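Putative short-chain dehydrogenase/reductase (Burkholderia xenovorans, PDB 5IZ4) probably acts as an NAD(P)-dependent oxidoreductase of the short-chain dehydrogenase/reductase family, perhaps reducing 3-oxoacyl groups, and binds ADP in its Rossmann-fold nucleotide pocket. Local coordinates at residues 75-81 / 131-137; 20-24 / 42-46; 153-157 / 245-249; 67-71 / 87-92. One frame throughout, in Å; residues are numbered along the deposited sequence.

Interaction 1 of 4, residues 75-81 / 131-137; sequences VGKDADC and GLYQMTR. With ADP (adenosine-5'-diphosphate), chain B.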
loop_
_atom_site.group_PDB
_atom_site.type_symbol
_atom_site.label_atom_id
_atom_site.label_comp_id
_atom_site.label_asym_id
_atom_site.label_seq_id
_atom_site.Cartn_x
_atom_site.Cartn_y
_atom_site.Cartn_z
ATOM N N VAL A 75 -3.928 -13.673 -27.368
ATOM C CA VAL A 75 -3.025 -14.058 -26.286
ATOM C C VAL A 75 -3.677 -15.041 -25.320
ATOM O O VAL A 75 -2.967 -15.726 -24.572
ATOM C CB VAL A 75 -2.482 -12.831 -25.513
ATOM C CG1 VAL A 75 -1.553 -11.982 -26.398
ATOM C CG2 VAL A 75 -3.618 -11.987 -24.944
ATOM N N GLY A 76 -5.005 -15.146 -25.312
ATOM C CA GLY A 76 -5.646 -16.163 -24.500
ATOM C C GLY A 76 -5.333 -17.583 -24.935
ATOM O O GLY A 76 -5.560 -18.527 -24.170
ATOM N N LYS A 77 -4.830 -17.758 -26.156
ATOM C CA LYS A 77 -4.456 -19.070 -26.664
ATOM C C LYS A 77 -2.949 -19.225 -26.524
ATOM O O LYS A 77 -2.187 -18.485 -27.151
ATOM C CB LYS A 77 -4.884 -19.238 -28.125
ATOM C CG LYS A 77 -6.379 -19.166 -28.330
ATOM C CD LYS A 77 -6.759 -19.521 -29.763
ATOM C CE LYS A 77 -8.253 -19.681 -29.896
ATOM N NZ LYS A 77 -8.599 -20.080 -31.279
ATOM N N ASP A 78 -2.519 -20.200 -25.724
ATOM C CA ASP A 78 -1.088 -20.347 -25.481
ATOM C C ASP A 78 -0.318 -20.579 -26.774
ATOM O O ASP A 78 0.808 -20.094 -26.926
ATOM C CB ASP A 78 -0.815 -21.486 -24.508
ATOM C CG ASP A 78 0.623 -21.518 -24.067
ATOM O OD1 ASP A 78 1.027 -20.539 -23.410
ATOM O OD2 ASP A 78 1.340 -22.494 -24.372
ATOM N N ALA A 79 -0.895 -21.343 -27.713
ATOM C CA ALA A 79 -0.191 -21.620 -28.962
ATOM C C ALA A 79 0.048 -20.340 -29.751
ATOM O O ALA A 79 1.060 -20.217 -30.450
ATOM C CB ALA A 79 -0.976 -22.622 -29.816
ATOM N N ASP A 80 -0.893 -19.393 -29.684
ATOM C CA ASP A 80 -0.717 -18.126 -30.388
ATOM C C ASP A 80 0.458 -17.346 -29.812
ATOM O O ASP A 80 1.210 -16.710 -30.558
ATOM C CB ASP A 80 -1.996 -17.288 -30.306
ATOM C CG ASP A 80 -3.055 -17.719 -31.321
ATOM O OD1 ASP A 80 -2.986 -18.857 -31.822
ATOM O OD2 ASP A 80 -3.965 -16.911 -31.611
ATOM N N CYS A 81 0.628 -17.395 -28.486
ATOM C CA CYS A 81 1.758 -16.722 -27.850
ATOM C C CYS A 81 3.072 -17.362 -28.270
ATOM O O CYS A 81 4.032 -16.662 -28.608
ATOM C CB CYS A 81 1.610 -16.755 -26.327
ATOM S SG CYS A 81 0.161 -15.916 -25.679
ATOM N N GLY A 131 -3.779 -14.496 -20.556
ATOM C CA GLY A 131 -3.093 -14.153 -21.791
ATOM C C GLY A 131 -1.805 -13.394 -21.540
ATOM O O GLY A 131 -0.793 -13.619 -22.214
ATOM N N LEU A 132 -1.822 -12.499 -20.554
ATOM C CA LEU A 132 -0.623 -11.751 -20.206
ATOM C C LEU A 132 0.458 -12.681 -19.671
ATOM O O LEU A 132 1.628 -12.575 -20.060
ATOM C CB LEU A 132 -0.992 -10.670 -19.197
ATOM C CG LEU A 132 0.100 -9.721 -18.686
ATOM C CD1 LEU A 132 -0.493 -8.343 -18.383
ATOM C CD2 LEU A 132 0.766 -10.307 -17.452
ATOM N N TYR A 133 0.080 -13.617 -18.797
ATOM C CA TYR A 133 1.030 -14.614 -18.315
ATOM C C TYR A 133 1.575 -15.474 -19.456
ATOM O O TYR A 133 2.781 -15.752 -19.520
ATOM C CB TYR A 133 0.371 -15.501 -17.263
ATOM C CG TYR A 133 1.269 -16.633 -16.828
ATOM C CD1 TYR A 133 1.164 -17.895 -17.408
ATOM C CD2 TYR A 133 2.243 -16.433 -15.852
ATOM C CE1 TYR A 133 1.996 -18.934 -17.027
ATOM C CE2 TYR A 133 3.081 -17.460 -15.456
ATOM C CZ TYR A 133 2.954 -18.713 -16.054
ATOM O OH TYR A 133 3.787 -19.729 -15.666
ATOM N N GLN A 134 0.695 -15.940 -20.345
ATOM C CA GLN A 134 1.136 -16.846 -21.401
ATOM C C GLN A 134 2.106 -16.156 -22.353
ATOM O O GLN A 134 3.081 -16.768 -22.809
ATOM C CB GLN A 134 -0.076 -17.409 -22.151
ATOM C CG GLN A 134 -0.855 -18.426 -21.301
ATOM C CD GLN A 134 -2.054 -19.054 -22.018
ATOM O OE1 GLN A 134 -2.442 -20.179 -21.704
ATOM N NE2 GLN A 134 -2.661 -18.317 -22.953
ATOM N N MET A 135 1.867 -14.879 -22.649
ATOM C CA MET A 135 2.780 -14.135 -23.511
ATOM C C MET A 135 4.129 -13.953 -22.830
ATOM O O MET A 135 5.185 -14.163 -23.441
ATOM C CB MET A 135 2.169 -12.776 -23.864
ATOM C CG MET A 135 2.859 -12.083 -25.014
ATOM S SD MET A 135 2.656 -13.019 -26.554
ATOM C CE MET A 135 4.101 -12.438 -27.439
ATOM N N THR A 136 4.105 -13.572 -21.552
ATOM C CA THR A 136 5.339 -13.388 -20.799
ATOM C C THR A 136 6.130 -14.687 -20.732
ATOM O O THR A 136 7.331 -14.708 -21.023
ATOM C CB THR A 136 5.026 -12.879 -19.395
ATOM O OG1 THR A 136 4.300 -11.641 -19.470
ATOM C CG2 THR A 136 6.316 -12.639 -18.641
ATOM N N ARG A 137 5.457 -15.788 -20.370
ATOM C CA ARG A 137 6.115 -17.092 -20.313
ATOM C C ARG A 137 6.749 -17.459 -21.646
ATOM O O ARG A 137 7.870 -17.986 -21.681
ATOM C CB ARG A 137 5.118 -18.179 -19.896
ATOM C CG ARG A 137 5.705 -19.596 -19.981
ATOM C CD ARG A 137 4.748 -20.685 -19.451
ATOM N NE ARG A 137 3.512 -20.786 -20.234
ATOM C CZ ARG A 137 2.448 -21.488 -19.865
ATOM N NH1 ARG A 137 2.462 -22.175 -18.727
ATOM N NH2 ARG A 137 1.366 -21.516 -20.644
HETATM P PB ADP B . -5.889 0.788 -24.255
HETATM O O1B ADP B . -5.509 -0.655 -23.762
HETATM O O2B ADP B . -4.921 1.448 -25.279
HETATM O O3B ADP B . -6.484 1.765 -23.192
HETATM P PA ADP B . -7.330 -0.642 -26.522
HETATM O O1A ADP B . -8.692 -1.540 -26.468
HETATM O O2A ADP B . -7.177 0.061 -27.907
HETATM O O3A ADP B . -7.340 0.256 -25.216
HETATM O "O5'" ADP B . -6.241 -1.883 -26.394
HETATM C "C5'" ADP B . -6.650 -3.254 -26.262
HETATM C "C4'" ADP B . -5.962 -3.980 -27.421
HETATM O "O4'" ADP B . -5.877 -5.433 -27.137
HETATM C "C3'" ADP B . -6.710 -3.859 -28.773
HETATM O "O3'" ADP B . -5.823 -3.812 -29.855
HETATM C "C2'" ADP B . -7.473 -5.212 -28.783
HETATM O "O2'" ADP B . -7.776 -5.496 -30.150
HETATM C "C1'" ADP B . -6.406 -6.143 -28.239
HETATM N N9 ADP B . -6.984 -7.425 -27.787
HETATM C C8 ADP B . -8.240 -7.685 -27.216
HETATM N N7 ADP B . -8.380 -8.965 -26.961
HETATM C C5 ADP B . -7.205 -9.565 -27.371
HETATM C C6 ADP B . -6.777 -10.880 -27.356
HETATM N N6 ADP B . -7.582 -11.857 -26.871
HETATM N N1 ADP B . -5.560 -11.173 -27.829
HETATM C C2 ADP B . -4.791 -10.182 -28.314
HETATM N N3 ADP B . -5.124 -8.906 -28.369
HETATM C C4 ADP B . -6.340 -8.618 -27.884
HETATM O O HOH W 1 3.470 -19.526 -22.935
HETATM O O HOH W 2 -4.245 -21.841 -24.081
#
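Gln-134, on the long helix 118-146 of this Rossmann fold, sends its amide against Val-75 and Gly-76 in the turn that leads into helix 78-92, beside the adenine pocket. NE2 of Gln-134 supplies the direct amide hydrogen bonds. It donates to the carbonyl O of Gly-76 at 3.2 Å, coming from above the carbonyl plane, and more weakly to the carbonyl O of Val-75. With CG beside the backbone N (chi1 -72°) and the chain extended beyond it, the amide reaches both carbonyls of the turn. Arg-126 is a second donor to the Gly-76 oxygen.

The charged part is a salt bridge in which NH2 of Arg-137 meets OD1 of Asp-78 at 3.0 Å. OD1 lies at the edge of the guanidinium, in its plane; the carboxylate is turned 82° against that plane, and NH2 stands above it. A water bridges OD1 of Asp-78, O of Gln-134 and NE of Arg-137. NH1 of Arg-137 is held by carbonyls of Ile-116 and Phe-113 of the second subunit, which links this ion pair to the assembly.

Close packing completes the contact. Gly-131 brings its CA to 3.2 Å from the Val-75 oxygen in a CA-H...O contact, and SD of Met-135 rests 3.9 Å from CB of Cys-81. On the far side of the turn, the backbone N of Val-75 donates to N1 of the ADP adenine at 3.0 Å.

Interaction 2 of 4, residues 20-24 / 42-46; sequences TGSAS and AIGNF. With ADP (adenosine-5'-diphosphate), chain B.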
loop_
_atom_site.group_PDB
_atom_site.type_symbol
_atom_site.label_atom_id
_atom_site.label_comp_id
_atom_site.label_asym_id
_atom_site.label_seq_id
_atom_site.Cartn_x
_atom_site.Cartn_y
_atom_site.Cartn_z
ATOM N N THR A 20 2.101 -6.531 -27.364
ATOM C CA THR A 20 0.755 -7.023 -27.651
ATOM C C THR A 20 -0.241 -5.877 -27.516
ATOM O O THR A 20 0.058 -4.836 -26.937
ATOM C CB THR A 20 0.332 -8.177 -26.738
ATOM O OG1 THR A 20 0.191 -7.715 -25.384
ATOM C CG2 THR A 20 1.325 -9.337 -26.809
ATOM N N GLY A 21 -1.439 -6.077 -28.063
ATOM C CA GLY A 21 -2.391 -4.982 -28.089
ATOM C C GLY A 21 -1.889 -3.803 -28.881
ATOM O O GLY A 21 -2.235 -2.655 -28.571
ATOM N N SER A 22 -1.079 -4.054 -29.905
ATOM C CA SER A 22 -0.344 -2.990 -30.576
ATOM C C SER A 22 -1.133 -2.305 -31.678
ATOM O O SER A 22 -0.624 -1.348 -32.278
ATOM C CB SER A 22 0.961 -3.532 -31.161
ATOM O OG SER A 22 1.815 -2.456 -31.531
ATOM N N ALA A 23 -2.361 -2.751 -31.953
ATOM C CA ALA A 23 -3.136 -2.163 -33.039
ATOM C C ALA A 23 -3.710 -0.796 -32.699
ATOM O O ALA A 23 -4.102 -0.061 -33.613
ATOM C CB ALA A 23 -4.280 -3.094 -33.433
ATOM N N SER A 24 -3.778 -0.437 -31.417
ATOM C CA SER A 24 -4.475 0.780 -31.031
ATOM C C SER A 24 -4.045 1.178 -29.630
ATOM O O SER A 24 -3.313 0.454 -28.952
ATOM C CB SER A 24 -5.992 0.596 -31.082
ATOM O OG SER A 24 -6.377 -0.469 -30.228
ATOM N N ALA A 42 8.086 -5.629 -32.776
ATOM C CA ALA A 42 7.178 -6.694 -33.189
ATOM C C ALA A 42 5.773 -6.257 -32.787
ATOM O O ALA A 42 5.451 -6.180 -31.594
ATOM C CB ALA A 42 7.566 -8.025 -32.552
ATOM N N ILE A 43 4.955 -5.941 -33.785
ATOM C CA ILE A 43 3.663 -5.296 -33.585
ATOM C C ILE A 43 2.604 -6.382 -33.457
ATOM O O ILE A 43 2.283 -7.077 -34.428
ATOM C CB ILE A 43 3.361 -4.329 -34.738
ATOM C CG1 ILE A 43 4.275 -3.101 -34.622
ATOM C CG2 ILE A 43 1.905 -3.886 -34.738
ATOM C CD1 ILE A 43 4.423 -2.357 -35.922
ATOM N N GLY A 44 2.067 -6.544 -32.253
ATOM C CA GLY A 44 1.089 -7.587 -32.028
ATOM C C GLY A 44 -0.314 -7.167 -32.390
ATOM O O GLY A 44 -0.916 -6.330 -31.714
ATOM N N ASN A 45 -0.829 -7.737 -33.471
ATOM C CA ASN A 45 -2.190 -7.508 -33.921
ATOM C C ASN A 45 -3.100 -8.594 -33.362
ATOM O O ASN A 45 -2.690 -9.746 -33.203
ATOM C CB ASN A 45 -2.254 -7.518 -35.455
ATOM C CG ASN A 45 -3.653 -7.311 -35.976
ATOM O OD1 ASN A 45 -4.253 -6.266 -35.753
ATOM N ND2 ASN A 45 -4.179 -8.302 -36.683
ATOM N N PHE A 46 -4.352 -8.221 -33.081
ATOM C CA PHE A 46 -5.322 -9.193 -32.564
ATOM C C PHE A 46 -5.835 -10.106 -33.682
ATOM O O PHE A 46 -5.468 -11.284 -33.752
ATOM C CB PHE A 46 -6.473 -8.464 -31.856
ATOM C CG PHE A 46 -7.502 -9.383 -31.224
ATOM C CD1 PHE A 46 -7.205 -10.711 -30.938
ATOM C CD2 PHE A 46 -8.780 -8.915 -30.936
ATOM C CE1 PHE A 46 -8.165 -11.551 -30.369
ATOM C CE2 PHE A 46 -9.735 -9.748 -30.374
ATOM C CZ PHE A 46 -9.429 -11.064 -30.091
HETATM P PB ADP B . -5.889 0.788 -24.255
HETATM O O1B ADP B . -5.509 -0.655 -23.762
HETATM O O2B ADP B . -4.921 1.448 -25.279
HETATM O O3B ADP B . -6.484 1.765 -23.192
HETATM P PA ADP B . -7.330 -0.642 -26.522
HETATM O O1A ADP B . -8.692 -1.540 -26.468
HETATM O O2A ADP B . -7.177 0.061 -27.907
HETATM O O3A ADP B . -7.340 0.256 -25.216
HETATM O "O5'" ADP B . -6.241 -1.883 -26.394
HETATM C "C5'" ADP B . -6.650 -3.254 -26.262
HETATM C "C4'" ADP B . -5.962 -3.980 -27.421
HETATM O "O4'" ADP B . -5.877 -5.433 -27.137
HETATM C "C3'" ADP B . -6.710 -3.859 -28.773
HETATM O "O3'" ADP B . -5.823 -3.812 -29.855
HETATM C "C2'" ADP B . -7.473 -5.212 -28.783
HETATM O "O2'" ADP B . -7.776 -5.496 -30.150
HETATM C "C1'" ADP B . -6.406 -6.143 -28.239
HETATM N N9 ADP B . -6.984 -7.425 -27.787
HETATM C C8 ADP B . -8.240 -7.685 -27.216
HETATM N N7 ADP B . -8.380 -8.965 -26.961
HETATM C C5 ADP B . -7.205 -9.565 -27.371
HETATM C C6 ADP B . -6.777 -10.880 -27.356
HETATM N N6 ADP B . -7.582 -11.857 -26.871
HETATM N N1 ADP B . -5.560 -11.173 -27.829
HETATM C C2 ADP B . -4.791 -10.182 -28.314
HETATM N N3 ADP B . -5.124 -8.906 -28.369
HETATM C C4 ADP B . -6.340 -8.618 -27.884
HETATM O O HOH W 3 -3.040 -7.771 -29.838
HETATM O O HOH W 4 -3.857 -5.371 -31.272
#
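Ser-22 lies in the glycine-rich turn of the Rossmann fold, between strand 16-20 and helix 25-36, and packs against Ile-43 and Gly-44 at the end of strand 40-45. With OG anti to the backbone N (chi1 -166°), its hydroxyl lies 3.5 Å from CG2 of Ile-43; buried there, OG has no polar partner in the model. Its backbone N, by contrast, donates to the carbonyl O of Gly-44 at 2.9 Å. One water joins that same oxygen to the N of Ala-23 and to O3' of ADP. Alongside, Asn-45 packs on Ala-23, its OD1 3.9 Å from CB of the alanine, while its amide is held by Thr-50, Asp-47 and Asp-72.

Conformation also sets the two residues that grip the nucleotide. Ser-24 OG stands between its backbone N and carbonyl carbon (chi1 58°) and donates to O2A of the ADP alpha phosphate. The Phe-46 ring lies with one face over the adenine, its CE1 3.4 Å from ADP C6.

Interaction 3 of 4, residues 153-157 / 245-249; sequences TSVVN and AWFLT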
loop_
_atom_site.group_PDB
_atom_site.type_symbol
_atom_site.label_atom_id
_atom_site.label_comp_id
_atom_site.label_asym_id
_atom_site.label_seq_id
_atom_site.Cartn_x
_atom_site.Cartn_y
_atom_site.Cartn_z
ATOM N N THR A 153 16.724 -7.275 -19.026
ATOM C CA THR A 153 15.650 -6.973 -19.954
ATOM C C THR A 153 14.377 -6.628 -19.175
ATOM O O THR A 153 14.363 -6.602 -17.939
ATOM C CB THR A 153 15.452 -8.145 -20.913
ATOM O OG1 THR A 153 15.325 -9.352 -20.153
ATOM C CG2 THR A 153 16.655 -8.269 -21.844
ATOM N N SER A 154 13.290 -6.347 -19.894
ATOM C CA SER A 154 12.166 -5.641 -19.290
ATOM C C SER A 154 10.827 -6.205 -19.744
ATOM O O SER A 154 10.588 -6.337 -20.944
ATOM C CB SER A 154 12.235 -4.148 -19.640
ATOM O OG SER A 154 11.095 -3.460 -19.152
ATOM N N VAL A 155 9.946 -6.498 -18.788
ATOM C CA VAL A 155 8.538 -6.793 -19.057
ATOM C C VAL A 155 7.701 -5.683 -18.427
ATOM O O VAL A 155 7.865 -5.371 -17.241
ATOM C CB VAL A 155 8.134 -8.173 -18.501
ATOM C CG1 VAL A 155 6.632 -8.448 -18.705
ATOM C CG2 VAL A 155 8.966 -9.275 -19.179
ATOM N N VAL A 156 6.802 -5.090 -19.209
ATOM C CA VAL A 156 5.912 -4.036 -18.722
ATOM C C VAL A 156 4.476 -4.496 -18.935
ATOM O O VAL A 156 4.060 -4.753 -20.074
ATOM C CB VAL A 156 6.165 -2.693 -19.427
ATOM C CG1 VAL A 156 5.148 -1.632 -18.970
ATOM C CG2 VAL A 156 7.601 -2.214 -19.193
ATOM N N ASN A 157 3.722 -4.595 -17.844
ATOM C CA ASN A 157 2.330 -5.029 -17.875
ATOM C C ASN A 157 1.427 -3.812 -17.756
ATOM O O ASN A 157 1.565 -3.032 -16.815
ATOM C CB ASN A 157 2.045 -6.001 -16.725
ATOM C CG ASN A 157 2.870 -7.262 -16.820
ATOM O OD1 ASN A 157 3.185 -7.723 -17.917
ATOM N ND2 ASN A 157 3.232 -7.826 -15.669
ATOM N N ALA A 245 6.413 3.309 -20.259
ATOM C CA ALA A 245 6.899 1.976 -20.594
ATOM C C ALA A 245 8.326 2.037 -21.120
ATOM O O ALA A 245 9.159 1.183 -20.785
ATOM C CB ALA A 245 5.981 1.315 -21.629
ATOM N N TRP A 246 8.615 3.030 -21.963
ATOM C CA TRP A 246 9.973 3.212 -22.472
ATOM C C TRP A 246 10.945 3.545 -21.344
ATOM O O TRP A 246 12.044 2.975 -21.277
ATOM C CB TRP A 246 10.000 4.305 -23.545
ATOM C CG TRP A 246 11.399 4.786 -23.839
ATOM C CD1 TRP A 246 11.959 5.983 -23.471
ATOM C CD2 TRP A 246 12.428 4.055 -24.515
ATOM N NE1 TRP A 246 13.265 6.042 -23.895
ATOM C CE2 TRP A 246 13.578 4.869 -24.532
ATOM C CE3 TRP A 246 12.490 2.790 -25.101
ATOM C CZ2 TRP A 246 14.770 4.461 -25.124
ATOM C CZ3 TRP A 246 13.676 2.385 -25.686
ATOM C CH2 TRP A 246 14.804 3.215 -25.689
ATOM N N PHE A 247 10.559 4.452 -20.438
ATOM C CA PHE A 247 11.459 4.816 -19.347
ATOM C C PHE A 247 11.791 3.611 -18.481
ATOM O O PHE A 247 12.959 3.374 -18.151
ATOM C CB PHE A 247 10.864 5.923 -18.469
ATOM C CG PHE A 247 11.560 6.045 -17.133
ATOM C CD1 PHE A 247 12.769 6.714 -17.030
ATOM C CD2 PHE A 247 11.036 5.437 -16.000
ATOM C CE1 PHE A 247 13.427 6.797 -15.824
ATOM C CE2 PHE A 247 11.697 5.515 -14.787
ATOM C CZ PHE A 247 12.895 6.194 -14.706
ATOM N N LEU A 248 10.766 2.856 -18.069
ATOM C CA LEU A 248 11.000 1.690 -17.229
ATOM C C LEU A 248 11.921 0.695 -17.915
ATOM O O LEU A 248 12.724 0.024 -17.253
ATOM C CB LEU A 248 9.671 1.020 -16.866
ATOM C CG LEU A 248 8.815 1.786 -15.854
ATOM C CD1 LEU A 248 7.527 1.023 -15.596
ATOM C CD2 LEU A 248 9.594 2.002 -14.554
ATOM N N THR A 249 11.828 0.587 -19.238
ATOM C CA THR A 249 12.674 -0.359 -19.955
ATOM C C THR A 249 14.110 0.137 -20.073
ATOM O O THR A 249 15.059 -0.603 -19.789
ATOM C CB THR A 249 12.071 -0.613 -21.335
ATOM O OG1 THR A 249 10.786 -1.216 -21.163
ATOM C CG2 THR A 249 12.983 -1.497 -22.189
#
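Ser-154 holds OG anti to its backbone N (chi1 175°), while Thr-249 keeps OG1 beside its own backbone N (chi1 -63°), and these two rotations bring the hydroxyls together between the central sheet of the Rossmann fold and helix 238-250. OG of Ser-154 and OG1 of Thr-249 are 3.0 Å apart, a possible hydrogen bond, though the serine proton could also turn to a different acceptor.

The threonine is itself anchored. Its OG1 donates to the carbonyl O of Ala-245, one turn back, at 2.9 Å, and its backbone N donates to the same oxygen from the opposite face of the carbonyl plane. The hydroxyl bond favours this rotation of the threonine, which leaves methyl CG2 3.8 Å from CB of Ser-154.

Two residues along the strand, Val-156 supplies the apolar half of the interface. CG1 faces CB of Ala-245, and the other branch, CG2, lies 4.5 Å from CB of Leu-248. Segments 153-157 and 245-249 run roughly antiparallel (149°), the relation expected of a layer of helices against a parallel sheet. Neighbouring strands extend the surface, with Ile-99 and Leu-200 against Val-156 and Ala-97 against Thr-249. Where the hydroxyl patch gives way to the apolar one, CG2 of Val-156 comes within 3.9 Å of OG1 of Thr-249.

Interaction 4 of 4, residues 67-71 / 87-92; sequences QTLIF and MVASRW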
loop_
_atom_site.group_PDB
_atom_site.type_symbol
_atom_site.label_atom_id
_atom_site.label_comp_id
_atom_site.label_asym_id
_atom_site.label_seq_id
_atom_site.Cartn_x
_atom_site.Cartn_y
_atom_site.Cartn_z
ATOM N N GLN A 67 12.870 -1.087 -37.969
ATOM C CA GLN A 67 12.482 -2.371 -38.534
ATOM C C GLN A 67 11.241 -2.892 -37.821
ATOM O O GLN A 67 11.080 -2.715 -36.609
ATOM C CB GLN A 67 13.615 -3.379 -38.408
ATOM C CG GLN A 67 14.839 -3.046 -39.220
ATOM C CD GLN A 67 15.946 -4.041 -38.977
ATOM O OE1 GLN A 67 15.859 -5.196 -39.392
ATOM N NE2 GLN A 67 16.986 -3.607 -38.271
ATOM N N THR A 68 10.367 -3.559 -38.574
ATOM C CA THR A 68 9.067 -3.956 -38.051
ATOM C C THR A 68 8.729 -5.371 -38.491
ATOM O O THR A 68 9.257 -5.889 -39.480
ATOM C CB THR A 68 7.941 -3.028 -38.532
ATOM O OG1 THR A 68 7.887 -3.048 -39.967
ATOM C CG2 THR A 68 8.155 -1.602 -38.052
ATOM N N LEU A 69 7.812 -5.977 -37.743
ATOM C CA LEU A 69 7.055 -7.128 -38.219
ATOM C C LEU A 69 5.717 -7.095 -37.503
ATOM O O LEU A 69 5.623 -6.594 -36.385
ATOM C CB LEU A 69 7.790 -8.457 -37.981
ATOM C CG LEU A 69 7.962 -9.124 -36.614
ATOM C CD1 LEU A 69 6.683 -9.804 -36.124
ATOM C CD2 LEU A 69 9.076 -10.151 -36.724
ATOM N N ILE A 70 4.678 -7.611 -38.151
ATOM C CA ILE A 70 3.362 -7.723 -37.533
ATOM C C ILE A 70 3.094 -9.192 -37.288
ATOM O O ILE A 70 3.283 -10.021 -38.189
ATOM C CB ILE A 70 2.252 -7.115 -38.409
ATOM C CG1 ILE A 70 2.491 -5.625 -38.650
ATOM C CG2 ILE A 70 0.893 -7.336 -37.765
ATOM C CD1 ILE A 70 1.397 -4.979 -39.485
ATOM N N PHE A 71 2.636 -9.522 -36.085
ATOM C CA PHE A 71 2.162 -10.871 -35.821
ATOM C C PHE A 71 0.719 -10.830 -35.336
ATOM O O PHE A 71 0.298 -9.880 -34.666
ATOM C CB PHE A 71 3.067 -11.602 -34.803
ATOM C CG PHE A 71 3.078 -10.994 -33.421
ATOM C CD1 PHE A 71 2.139 -11.375 -32.468
ATOM C CD2 PHE A 71 4.051 -10.071 -33.060
ATOM C CE1 PHE A 71 2.162 -10.831 -31.186
ATOM C CE2 PHE A 71 4.078 -9.523 -31.783
ATOM C CZ PHE A 71 3.135 -9.907 -30.843
ATOM N N MET A 87 7.993 -16.360 -34.332
ATOM C CA MET A 87 8.152 -15.460 -35.470
ATOM C C MET A 87 9.200 -14.394 -35.180
ATOM O O MET A 87 10.035 -14.083 -36.040
ATOM C CB MET A 87 6.806 -14.824 -35.831
ATOM C CG MET A 87 6.844 -13.886 -37.039
ATOM S SD MET A 87 5.259 -13.081 -37.396
ATOM C CE MET A 87 4.169 -14.503 -37.416
ATOM N N VAL A 88 9.172 -13.827 -33.974
ATOM C CA VAL A 88 10.154 -12.828 -33.572
ATOM C C VAL A 88 11.542 -13.444 -33.492
ATOM O O VAL A 88 12.529 -12.848 -33.944
ATOM C CB VAL A 88 9.732 -12.202 -32.230
ATOM C CG1 VAL A 88 10.775 -11.172 -31.756
ATOM C CG2 VAL A 88 8.354 -11.572 -32.363
ATOM N N ALA A 89 11.643 -14.645 -32.916
ATOM C CA ALA A 89 12.933 -15.318 -32.819
ATOM C C ALA A 89 13.532 -15.561 -34.197
ATOM O O ALA A 89 14.733 -15.355 -34.403
ATOM C CB ALA A 89 12.786 -16.643 -32.069
ATOM N N SER A 90 12.712 -15.997 -35.157
ATOM C CA SER A 90 13.230 -16.287 -36.491
ATOM C C SER A 90 13.758 -15.036 -37.175
ATOM O O SER A 90 14.746 -15.106 -37.917
ATOM C CB SER A 90 12.144 -16.924 -37.359
ATOM O OG SER A 90 11.562 -18.031 -36.701
ATOM N N ARG A 91 13.127 -13.890 -36.930
ATOM C CA ARG A 91 13.511 -12.664 -37.618
ATOM C C ARG A 91 14.750 -12.027 -36.989
ATOM O O ARG A 91 15.698 -11.670 -37.696
ATOM C CB ARG A 91 12.330 -11.692 -37.613
ATOM C CG ARG A 91 12.612 -10.342 -38.237
ATOM C CD ARG A 91 12.454 -10.347 -39.756
ATOM N NE ARG A 91 12.684 -9.001 -40.268
ATOM C CZ ARG A 91 11.750 -8.056 -40.330
ATOM N NH1 ARG A 91 12.053 -6.850 -40.791
ATOM N NH2 ARG A 91 10.514 -8.318 -39.932
ATOM N N TRP A 92 14.766 -11.879 -35.659
ATOM C CA TRP A 92 15.839 -11.143 -34.997
ATOM C C TRP A 92 16.610 -11.925 -33.941
ATOM O O TRP A 92 17.652 -11.437 -33.486
ATOM C CB TRP A 92 15.278 -9.862 -34.351
ATOM C CG TRP A 92 14.713 -8.878 -35.348
ATOM C CD1 TRP A 92 15.343 -8.371 -36.448
ATOM C CD2 TRP A 92 13.409 -8.286 -35.326
ATOM N NE1 TRP A 92 14.511 -7.501 -37.113
ATOM C CE2 TRP A 92 13.320 -7.427 -36.441
ATOM C CE3 TRP A 92 12.311 -8.390 -34.468
ATOM C CZ2 TRP A 92 12.174 -6.684 -36.723
ATOM C CZ3 TRP A 92 11.175 -7.642 -34.748
ATOM C CH2 TRP A 92 11.117 -6.802 -35.867
#
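The CD2 methyl of Leu-69 makes an off-centre CH-pi contact with the six-membered ring of Trp-92, 4.3 Å from its centroid, where strand 68-72 of the Rossmann sheet packs on helix 78-92. Its other methyl, CD1, lies 3.8 Å from SD of Met-87 in the conformer described, so the two branches engage residues more than a helical turn apart. In that conformer the same sulfur also rests against CB of Phe-71.

Arg-91 runs alongside in the opposite direction to the leucine. In one of its two conformers, with the chain bent at chi2 (84°), its CG lies over one face of the Trp-92 ring, and the guanidinium has CZ2 of that ring above its centre. The edge of Trp-92 meets the strand: CH2 is 3.8 Å from the carbonyl C of Thr-68. Segments 68-71 and 87-92 run at 160°, the helix being the return leg of a beta-alpha unit. In the same arginine conformer, NH1 bonds weakly to the carbonyl O of Thr-68, and NH2 donates to that oxygen at 2.8 Å.

Overall arrangement
From the N terminus, interaction 2 closes first, joining the turn after strand 16-20 to strand 40-45 across helix 25-36. Interaction 4 follows in series, closing the short span from edge strand 68-72 to the end of helix 78-92. Interaction 1 begins within that span and ends on helix 118-146, so interactions 1 and 4 cross and share helix 78-92. Interaction 3 closes last, reaching across 87 residues from strand 153-158 to helix 238-250. Interactions 2 and 4 meet through neighbouring strands, where Asn-45 N and Phe-71 O probably hydrogen-bond. Interactions 1 and 2 meet at Thr-20 and both touch ADP, while Leu-132 against Asn-157 connects interactions 1 and 3.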